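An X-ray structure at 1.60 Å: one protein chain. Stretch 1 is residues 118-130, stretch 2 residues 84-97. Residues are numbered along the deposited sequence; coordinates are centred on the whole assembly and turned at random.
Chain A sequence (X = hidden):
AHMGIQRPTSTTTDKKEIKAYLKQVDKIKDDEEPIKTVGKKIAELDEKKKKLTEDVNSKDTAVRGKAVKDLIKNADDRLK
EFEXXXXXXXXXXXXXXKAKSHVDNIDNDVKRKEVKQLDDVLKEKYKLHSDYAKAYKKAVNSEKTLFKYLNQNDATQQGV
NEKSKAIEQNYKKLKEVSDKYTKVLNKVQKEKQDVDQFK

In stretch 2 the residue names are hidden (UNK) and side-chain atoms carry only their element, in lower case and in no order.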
ATOM      1  N   LEU A 118     -14.939 -13.144  -4.121  1.00 24.93           N
ATOM      2  CA  LEU A 118     -14.396 -11.811  -4.397  1.00 25.29           C
ATOM      3  C   LEU A 118     -14.284 -10.991  -3.111  1.00 25.92           C
ATOM      4  O   LEU A 118     -13.254 -10.335  -2.882  1.00 25.77           O
ATOM      5  CB  LEU A 118     -15.228 -11.075  -5.450  1.00 25.77           C
ATOM      6  CG  LEU A 118     -14.847  -9.620  -5.776  1.00 25.39           C
ATOM      7  CD1 LEU A 118     -13.367  -9.462  -6.215  1.00 27.21           C
ATOM      8  CD2 LEU A 118     -15.781  -9.100  -6.837  1.00 25.82           C
ATOM      9  N   ASP A 119     -15.328 -11.036  -2.278  1.00 26.04           N
ATOM     10  CA  ASP A 119     -15.321 -10.368  -0.962  1.00 26.14           C
ATOM     11  C   ASP A 119     -14.210 -10.853  -0.055  1.00 26.21           C
ATOM     12  O   ASP A 119     -13.620 -10.080   0.697  1.00 26.20           O
ATOM     13  CB  ASP A 119     -16.644 -10.576  -0.224  1.00 26.63           C
ATOM     14  CG  ASP A 119     -17.676  -9.546  -0.569  1.00 28.05           C
ATOM     15  OD1 ASP A 119     -17.326  -8.495  -1.156  1.00 27.35           O
ATOM     16  OD2 ASP A 119     -18.868  -9.803  -0.249  1.00 28.69           O
ATOM     17  N   ASP A 120     -13.938 -12.148  -0.106  1.00 25.40           N
ATOM     18  CA  ASP A 120     -12.890 -12.713   0.721  1.00 24.69           C
ATOM     19  C   ASP A 120     -11.509 -12.274   0.271  1.00 24.35           C
ATOM     20  O   ASP A 120     -10.633 -12.089   1.099  1.00 23.80           O
ATOM     21  CB  ASP A 120     -12.984 -14.238   0.751  1.00 25.25           C
ATOM     22  CG  ASP A 120     -14.210 -14.728   1.489  1.00 26.48           C
ATOM     23  OD1 ASP A 120     -14.749 -13.993   2.347  1.00 27.48           O
ATOM     24  OD2 ASP A 120     -14.631 -15.869   1.223  1.00 27.09           O
ATOM     25  N   VAL A 121     -11.330 -12.127  -1.039  1.00 23.74           N
ATOM     26  CA  VAL A 121     -10.063 -11.674  -1.595  1.00 23.70           C
ATOM     27  C   VAL A 121      -9.867 -10.193  -1.307  1.00 23.55           C
ATOM     28  O   VAL A 121      -8.751  -9.774  -1.011  1.00 23.57           O
ATOM     29  CB  VAL A 121      -9.929 -12.021  -3.109  1.00 23.38           C
ATOM     30  CG1 VAL A 121      -8.607 -11.511  -3.704  1.00 23.76           C
ATOM     31  CG2 VAL A 121     -10.003 -13.533  -3.275  1.00 23.02           C
ATOM     32  N   LEU A 122     -10.953  -9.420  -1.351  1.00 23.56           N
ATOM     33  CA  LEU A 122     -10.881  -8.013  -0.958  1.00 22.93           C
ATOM     34  C   LEU A 122     -10.535  -7.883   0.528  1.00 23.04           C
ATOM     35  O   LEU A 122      -9.709  -7.039   0.902  1.00 22.21           O
ATOM     36  CB  LEU A 122     -12.176  -7.268  -1.318  1.00 23.12           C
ATOM     37  CG  LEU A 122     -12.348  -6.965  -2.809  1.00 24.03           C
ATOM     38  CD1 LEU A 122     -13.821  -6.733  -3.167  1.00 24.98           C
ATOM     39  CD2 LEU A 122     -11.524  -5.758  -3.247  1.00 25.76           C
ATOM     40  N   LYS A 123     -11.126  -8.733   1.372  1.00 23.17           N
ATOM     41  CA  LYS A 123     -10.718  -8.830   2.781  1.00 23.47           C
ATOM     42  C   LYS A 123      -9.218  -9.136   2.923  1.00 23.31           C
ATOM     43  O   LYS A 123      -8.528  -8.514   3.726  1.00 23.67           O
ATOM     44  CB  LYS A 123     -11.558  -9.884   3.536  1.00 23.91           C
ATOM     45  CG  LYS A 123     -12.945  -9.384   3.876  1.00 26.68           C
ATOM     46  CD  LYS A 123     -13.975 -10.500   4.002  1.00 30.13           C
ATOM     47  CE  LYS A 123     -15.368  -9.901   4.089  1.00 31.72           C
ATOM     48  NZ  LYS A 123     -16.469 -10.907   4.129  1.00 34.54           N
ATOM     49  N   GLU A 124      -8.709 -10.061   2.114  1.00 22.58           N
ATOM     50  CA  GLU A 124      -7.288 -10.409   2.161  1.00 22.36           C
ATOM     51  C   GLU A 124      -6.431  -9.205   1.719  1.00 21.11           C
ATOM     52  O   GLU A 124      -5.319  -8.996   2.247  1.00 20.76           O
ATOM     53  CB  GLU A 124      -6.990 -11.640   1.298  1.00 23.03           C
ATOM     54  CG  GLU A 124      -5.614 -12.246   1.553  1.00 26.36           C
ATOM     55  CD  GLU A 124      -5.243 -12.259   3.037  1.00 29.90           C
ATOM     56  OE1 GLU A 124      -5.893 -12.982   3.820  1.00 33.45           O
ATOM     57  OE2 GLU A 124      -4.308 -11.531   3.428  1.00 33.63           O
ATOM     58  N   LYS A 125      -6.952  -8.418   0.769  1.00 20.60           N
ATOM     59  CA  LYS A 125      -6.255  -7.211   0.292  1.00 20.85           C
ATOM     60  C   LYS A 125      -5.992  -6.266   1.458  1.00 20.47           C
ATOM     61  O   LYS A 125      -4.861  -5.810   1.665  1.00 19.62           O
ATOM     62  CB  LYS A 125      -7.068  -6.474  -0.790  1.00 20.31           C
ATOM     63  CG  LYS A 125      -6.478  -5.095  -1.193  1.00 21.63           C
ATOM     64  CD  LYS A 125      -7.449  -4.258  -2.055  1.00 22.11           C
ATOM     65  CE  LYS A 125      -7.003  -2.787  -2.187  1.00 24.11           C
ATOM     66  NZ  LYS A 125      -7.877  -1.987  -3.114  1.00 24.59           N
ATOM     67  N   TYR A 126      -7.040  -5.960   2.214  1.00 20.10           N
ATOM     68  CA  TYR A 126      -6.910  -5.037   3.333  1.00 20.63           C
ATOM     69  C   TYR A 126      -5.974  -5.552   4.412  1.00 21.31           C
ATOM     70  O   TYR A 126      -5.212  -4.782   4.994  1.00 21.72           O
ATOM     71  CB  TYR A 126      -8.280  -4.660   3.887  1.00 21.47           C
ATOM     72  CG  TYR A 126      -9.138  -3.966   2.853  1.00 21.10           C
ATOM     73  CD1 TYR A 126      -8.679  -2.833   2.176  1.00 22.62           C
ATOM     74  CD2 TYR A 126     -10.428  -4.428   2.566  1.00 22.96           C
ATOM     75  CE1 TYR A 126      -9.472  -2.194   1.222  1.00 23.38           C
ATOM     76  CE2 TYR A 126     -11.230  -3.784   1.625  1.00 22.23           C
ATOM     77  CZ  TYR A 126     -10.742  -2.677   0.958  1.00 23.64           C
ATOM     78  OH  TYR A 126     -11.528  -2.041   0.026  1.00 25.65           O
ATOM     79  N   LYS A 127      -6.004  -6.861   4.667  1.00 21.45           N
ATOM     80  CA  LYS A 127      -5.092  -7.444   5.643  1.00 21.92           C
ATOM     81  C   LYS A 127      -3.638  -7.366   5.163  1.00 20.90           C
ATOM     82  O   LYS A 127      -2.730  -7.010   5.930  1.00 20.79           O
ATOM     83  CB  LYS A 127      -5.491  -8.889   5.951  1.00 21.77           C
ATOM     84  CG  LYS A 127      -4.660  -9.514   7.062  1.00 23.75           C
ATOM     85  CD  LYS A 127      -5.015 -10.962   7.336  1.00 24.64           C
ATOM     86  CE  LYS A 127      -3.951 -11.601   8.211  1.00 27.11           C
ATOM     87  NZ  LYS A 127      -4.231 -13.044   8.464  1.00 30.43           N
ATOM     88  N   LEU A 128      -3.412  -7.692   3.900  1.00 20.12           N
ATOM     89  CA  LEU A 128      -2.057  -7.660   3.383  1.00 19.68           C
ATOM     90  C   LEU A 128      -1.543  -6.228   3.293  1.00 19.10           C
ATOM     91  O   LEU A 128      -0.341  -5.994   3.438  1.00 19.57           O
ATOM     92  CB  LEU A 128      -1.949  -8.381   2.040  1.00 20.16           C
ATOM     93  CG  LEU A 128      -1.787  -9.907   2.097  1.00 21.96           C
ATOM     94  CD1 LEU A 128      -1.860 -10.466   0.674  1.00 24.26           C
ATOM     95  CD2 LEU A 128      -0.458 -10.287   2.761  1.00 24.68           C
ATOM     96  N   HIS A 129      -2.436  -5.264   3.083  1.00 17.77           N
ATOM     97  CA  HIS A 129      -1.945  -3.886   3.115  1.00 16.04           C
ATOM     98  C   HIS A 129      -1.417  -3.491   4.496  1.00 16.38           C
ATOM     99  O   HIS A 129      -0.395  -2.796   4.602  1.00 15.74           O
ATOM    100  CB  HIS A 129      -2.981  -2.858   2.667  1.00 15.74           C
ATOM    101  CG  HIS A 129      -2.369  -1.508   2.476  1.00 15.10           C
ATOM    102  ND1 HIS A 129      -2.250  -0.598   3.505  1.00 13.60           N
ATOM    103  CD2 HIS A 129      -1.718  -0.974   1.419  1.00 13.66           C
ATOM    104  CE1 HIS A 129      -1.597   0.468   3.071  1.00 12.83           C
ATOM    105  NE2 HIS A 129      -1.286   0.277   1.802  1.00 12.08           N
ATOM    106  N   SER A 130      -2.121  -3.910   5.548  1.00 16.72           N
ATOM    107  CA  SER A 130      -1.647  -3.675   6.920  1.00 17.33           C
ATOM    108  C   SER A 130      -0.238  -4.254   7.147  1.00 16.98           C
ATOM    109  O   SER A 130       0.624  -3.595   7.733  1.00 16.06           O
ATOM    110  CB  SER A 130      -2.630  -4.267   7.934  1.00 18.77           C
ATOM    111  OG  SER A 130      -2.165  -4.058   9.254  1.00 22.62           O
ATOM    112  N   UNK A  84      -0.967   9.181   4.551  1.00 14.91           N
ATOM    113  CA  UNK A  84      -2.097   9.413   3.647  1.00 15.21           C
ATOM    114  C   UNK A  84      -2.544   8.108   2.974  1.00 16.34           C
ATOM    115  O   UNK A  84      -3.743   7.891   2.776  1.00 15.66           O
ATOM    116  c   UNK A  84      -0.944  12.779   2.113  1.00 20.13           C
ATOM    117  c   UNK A  84      -1.529  11.878   3.190  1.00 18.31           C
ATOM    118  c   UNK A  84      -1.773  10.491   2.606  1.00 16.47           C
ATOM    119  n   UNK A  84       0.084  15.006   1.587  1.00 22.39           N
ATOM    120  c   UNK A  84      -0.499  14.118   2.655  1.00 21.53           C
ATOM    121  N   UNK A  85      -1.587   7.250   2.615  1.00 15.02           N
ATOM    122  CA  UNK A  85      -1.919   5.928   2.036  1.00 15.40           C
ATOM    123  C   UNK A  85      -2.614   5.057   3.079  1.00 15.76           C
ATOM    124  O   UNK A  85      -3.636   4.430   2.806  1.00 15.84           O
ATOM    125  o   UNK A  85       0.215   1.874   0.164  1.00 17.77           O
ATOM    126  c   UNK A  85      -0.974   3.778   0.999  1.00 16.01           C
ATOM    127  c   UNK A  85      -0.678   5.228   1.458  1.00 14.88           C
ATOM    128  o   UNK A  85       1.029   3.885  -0.329  1.00 18.88           O
ATOM    129  c   UNK A  85       0.167   3.138   0.212  1.00 16.18           C
ATOM    130  N   UNK A  86      -2.074   5.047   4.290  1.00 16.09           N
ATOM    131  CA  UNK A  86      -2.673   4.279   5.371  1.00 16.68           C
ATOM    132  C   UNK A  86      -4.091   4.737   5.622  1.00 16.72           C
ATOM    133  O   UNK A  86      -5.003   3.895   5.746  1.00 16.90           O
ATOM    134  o   UNK A  86       0.300   2.911   8.525  1.00 19.74           O
ATOM    135  c   UNK A  86      -1.842   4.428   6.637  1.00 17.37           C
ATOM    136  o   UNK A  86       0.905   4.984   8.066  1.00 19.33           O
ATOM    137  c   UNK A  86       0.319   3.903   7.779  1.00 18.16           C
ATOM    138  c   UNK A  86      -0.451   3.795   6.487  1.00 16.79           C
ATOM    139  N   UNK A  87      -4.285   6.055   5.670  1.00 17.58           N
ATOM    140  CA  UNK A  87      -5.610   6.643   5.922  1.00 18.43           C
ATOM    141  C   UNK A  87      -6.578   6.294   4.793  1.00 19.02           C
ATOM    142  O   UNK A  87      -7.759   6.050   5.033  1.00 19.45           O
ATOM    143  c   UNK A  87      -5.520   8.170   6.109  1.00 19.17           C
ATOM    144  o   UNK A  87      -4.468   9.787   7.539  1.00 24.76           O
ATOM    145  c   UNK A  87      -4.800   8.585   7.416  1.00 20.28           C
ATOM    146  o   UNK A  87      -4.585   7.756   8.322  1.00 21.55           O
ATOM    147  N   UNK A  88      -6.074   6.235   3.562  1.00 18.32           N
ATOM    148  CA  UNK A  88      -6.920   5.974   2.409  1.00 19.09           C
ATOM    149  C   UNK A  88      -7.419   4.544   2.459  1.00 19.34           C
ATOM    150  O   UNK A  88      -8.596   4.280   2.207  1.00 20.50           O
ATOM    151  c   UNK A  88      -6.166   6.219   1.134  1.00 19.82           C
ATOM    152  N   UNK A  89      -6.529   3.621   2.797  1.00 19.34           N
ATOM    153  CA  UNK A  89      -6.898   2.210   2.862  1.00 19.57           C
ATOM    154  C   UNK A  89      -7.869   1.994   4.007  1.00 20.61           C
ATOM    155  O   UNK A  89      -8.790   1.181   3.896  1.00 21.34           O
ATOM    156  c   UNK A  89      -4.902   1.329   1.606  1.00 18.85           C
ATOM    157  c   UNK A  89      -6.048  -0.138   3.357  1.00 19.66           C
ATOM    158  c   UNK A  89      -5.729   0.729   0.426  1.00 20.07           C
ATOM    159  c   UNK A  89      -5.652   1.289   2.943  1.00 19.63           C
ATOM    160  N   UNK A  90      -7.684   2.741   5.094  1.00 20.86           N
ATOM    161  CA  UNK A  90      -8.654   2.701   6.197  1.00 22.21           C
ATOM    162  C   UNK A  90     -10.034   3.126   5.692  1.00 22.77           C
ATOM    163  O   UNK A  90     -11.041   2.457   5.995  1.00 23.79           O
ATOM    164  c   UNK A  90      -9.158   3.512   8.580  1.00 24.91           C
ATOM    165  c   UNK A  90      -8.198   3.545   7.392  1.00 22.44           C
ATOM    166  c   UNK A  90      -9.473   4.511  10.896  1.00 31.78           C
ATOM    167  n   UNK A  90     -10.304   3.437  11.525  1.00 34.89           N
ATOM    168  c   UNK A  90      -8.476   4.000   9.855  1.00 29.31           C
ATOM    169  N   UNK A  91     -10.074   4.196   4.901  1.00 22.64           N
ATOM    170  CA  UNK A  91     -11.337   4.739   4.372  1.00 23.68           C
ATOM    171  C   UNK A  91     -11.982   3.728   3.424  1.00 24.34           C
ATOM    172  O   UNK A  91     -13.184   3.465   3.499  1.00 25.10           O
ATOM    173  c   UNK A  91     -11.075   6.071   3.659  1.00 23.76           C
ATOM    174  c   UNK A  91     -12.769   8.354   1.068  1.00 27.49           C
ATOM    175  c   UNK A  91     -11.845   7.972   2.211  1.00 24.34           C
ATOM    176  c   UNK A  91     -12.279   6.697   2.941  1.00 23.90           C
ATOM    177  n   UNK A  91     -14.054   8.917   1.539  1.00 27.18           N
ATOM    178  N   UNK A  92     -11.156   3.142   2.560  1.00 25.17           N
ATOM    179  CA  UNK A  92     -11.587   2.149   1.589  1.00 26.36           C
ATOM    180  C   UNK A  92     -12.214   0.929   2.283  1.00 27.18           C
ATOM    181  O   UNK A  92     -13.301   0.462   1.889  1.00 26.74           O
ATOM    182  c   UNK A  92     -10.381   1.756   0.721  1.00 25.47           C
ATOM    183  o   UNK A  92     -10.686   0.706  -0.171  1.00 29.21           O
ATOM    184  N   UNK A  93     -11.549   0.423   3.320  1.00 28.05           N
ATOM    185  CA  UNK A  93     -12.053  -0.739   4.046  1.00 30.13           C
ATOM    186  C   UNK A  93     -13.376  -0.426   4.742  1.00 31.72           C
ATOM    187  O   UNK A  93     -14.280  -1.265   4.759  1.00 32.12           O
ATOM    188  o   UNK A  93     -11.285  -3.709   7.697  1.00 37.29           O
ATOM    189  c   UNK A  93     -11.398  -2.677   5.560  1.00 31.59           C
ATOM    190  c   UNK A  93     -11.034  -1.278   5.055  1.00 30.13           C
ATOM    191  o   UNK A  93      -9.459  -2.787   6.929  1.00 35.08           O
ATOM    192  c   UNK A  93     -10.660  -3.084   6.814  1.00 33.76           C
ATOM    193  N   UNK A  94     -13.486   0.778   5.302  1.00 32.92           N
ATOM    194  CA  UNK A  94     -14.735   1.219   5.947  1.00 34.95           C
ATOM    195  C   UNK A  94     -15.902   1.241   4.965  1.00 35.60           C
ATOM    196  O   UNK A  94     -17.022   0.863   5.323  1.00 36.14           O
ATOM    197  c   UNK A  94     -13.763   3.886   8.661  1.00 36.38           C
ATOM    198  n   UNK A  94     -14.913   4.535   8.863  1.00 37.93           N
ATOM    199  c   UNK A  94     -13.855   2.534   7.962  1.00 35.80           C
ATOM    200  c   UNK A  94     -14.564   2.592   6.611  1.00 34.71           C
ATOM    201  o   UNK A  94     -12.675   4.335   9.023  1.00 38.56           O
ATOM    202  N   UNK A  95     -15.634   1.688   3.739  1.00 36.66           N
ATOM    203  CA  UNK A  95     -16.643   1.739   2.687  1.00 38.07           C
ATOM    204  C   UNK A  95     -16.941   0.349   2.132  1.00 38.88           C
ATOM    205  O   UNK A  95     -18.064   0.078   1.689  1.00 39.01           O
ATOM    206  o   UNK A  95     -16.737   4.481   3.012  1.00 40.17           O
ATOM    207  c   UNK A  95     -16.198   2.660   1.549  1.00 38.05           C
ATOM    208  o   UNK A  95     -15.685   4.948   1.152  1.00 39.55           O
ATOM    209  c   UNK A  95     -16.208   4.133   1.936  1.00 38.93           C
ATOM    210  N   UNK A  96     -15.928  -0.515   2.154  1.00 39.71           N
ATOM    211  CA  UNK A  96     -16.038  -1.880   1.640  1.00 40.93           C
ATOM    212  C   UNK A  96     -17.093  -2.687   2.378  1.00 41.80           C
ATOM    213  O   UNK A  96     -17.970  -3.281   1.747  1.00 41.99           O
ATOM    214  c   UNK A  96     -15.142  -4.807   0.553  1.00 40.22           C
ATOM    215  c   UNK A  96     -14.691  -6.225   2.901  1.00 41.26           C
ATOM    216  c   UNK A  96     -15.259  -6.198   0.560  1.00 40.18           C
ATOM    217  c   UNK A  96     -15.035  -6.905   1.734  1.00 39.99           C
ATOM    218  c   UNK A  96     -14.684  -2.607   1.706  1.00 40.55           C
ATOM    219  c   UNK A  96     -14.799  -4.114   1.712  1.00 40.86           C
ATOM    220  c   UNK A  96     -14.578  -4.836   2.886  1.00 39.94           C
ATOM    221  N   UNK A  97     -17.001  -2.705   3.708  1.00 42.87           N
ATOM    222  CA  UNK A  97     -17.872  -3.534   4.546  1.00 44.04           C
ATOM    223  C   UNK A  97     -19.363  -3.245   4.338  1.00 44.78           C
ATOM    224  O   UNK A  97     -20.218  -4.069   4.679  1.00 45.02           O
ATOM    225  c   UNK A  97     -14.571  -4.601   8.184  1.00 45.98           C
ATOM    226  c   UNK A  97     -16.115  -3.886   6.363  1.00 44.66           C
ATOM    227  c   UNK A  97     -17.502  -3.382   6.026  1.00 44.08           C
ATOM    228  c   UNK A  97     -15.866  -3.883   7.856  1.00 45.21           C
ATOM    229  n   UNK A  97     -14.309  -4.635   9.651  1.00 46.43           N
TER

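Position 84 carries four carbons in a row ending in nitrogen, an extended chain out of reach of stretch 1: Lys84. At 85 there are three carbons, the third bearing two oxygens. The CA-to-CB bond points sideways, yet the chain, t at both chi1 and chi2, brings one oxygen close to NE2 of His129. This is Glu85, and its OE2 accepts a hydrogen bond from NE2 of His129 at 2.7 Å, with an N-H...O angle of 170°, near the plane of the imidazole.

Position 86 repeats the three carbons and two oxygens; its CA-to-CB bond points sideways and it makes no contact with stretch 1: Glu86, with chi1 in m. Position 87 has two carbons, the second with two oxygens, and is far from the contact: Asp87. A single carbon at 88, also out of reach, gives Ala88.

Position 89 points toward stretch 1 with four carbons, forked at the first, one arm two carbons long. One carbon of the fork lies over a face of the His129 ring, and another is close to Tyr126. This is Ile89. Its CG1 lies 3.6 Å from the centroid of the His129 ring, only 6° off the normal, a CH-pi contact over the face, while its CG2 is 3.9 Å from CD1 of Tyr126. One branched side chain thus serves both aromatic rings of stretch 1.

Positions 90 and 91 each hold four carbons ending in nitrogen, and neither touches stretch 1: Lys90, which points away, and Lys91. Position 92 has one carbon and one oxygen, pointing toward stretch 1; the oxygen sits 2.9 Å from OH of Tyr126. It is Ser92, and its OG is hydrogen-bonded elsewhere in the structure.

At 93, three carbons end in two oxygens, and the aliphatic part covers one face of Tyr126. This is Glu93: CB stands 3.9 Å from the Tyr126 ring centroid, in a CH-pi contact, and CG is 3.6 Å from CD2 of Tyr126. Position 94, three carbons with one oxygen and one nitrogen on the third, points away: Gln94. Position 95, two carbons and two oxygens, makes no contact: Asp95.

Position 96 is one carbon followed by a ring of six carbons, directed toward stretch 1, where the ring packs among Asp119, Leu122, Lys123 and Tyr126: Phe96. Its CG lies 3.6 Å from CE2 of Tyr126, the ring planes meeting obliquely at 55°, and its CE2 is 3.8 Å from CB of Leu122. Position 97, four carbons ending in nitrogen, misses stretch 1: Lys97, whose NZ makes a long salt bridge, 3.7 Å, to OE1 of Glu93.

The helices run nearly antiparallel, at 157°, with axes 10.8 Å apart at closest, and interlock by reciprocal knobs, Tyr126 and Phe96. The His129 bond adds one directed polar link at the Glu85 end. Ile89, Ser92 and Phe96 point inward; Glu85 and Glu93 start sideways yet still make contacts, while Lys90 and Gln94 point away.

Stretch 2, residues 84-97: KEEDAIKKSEQDFK
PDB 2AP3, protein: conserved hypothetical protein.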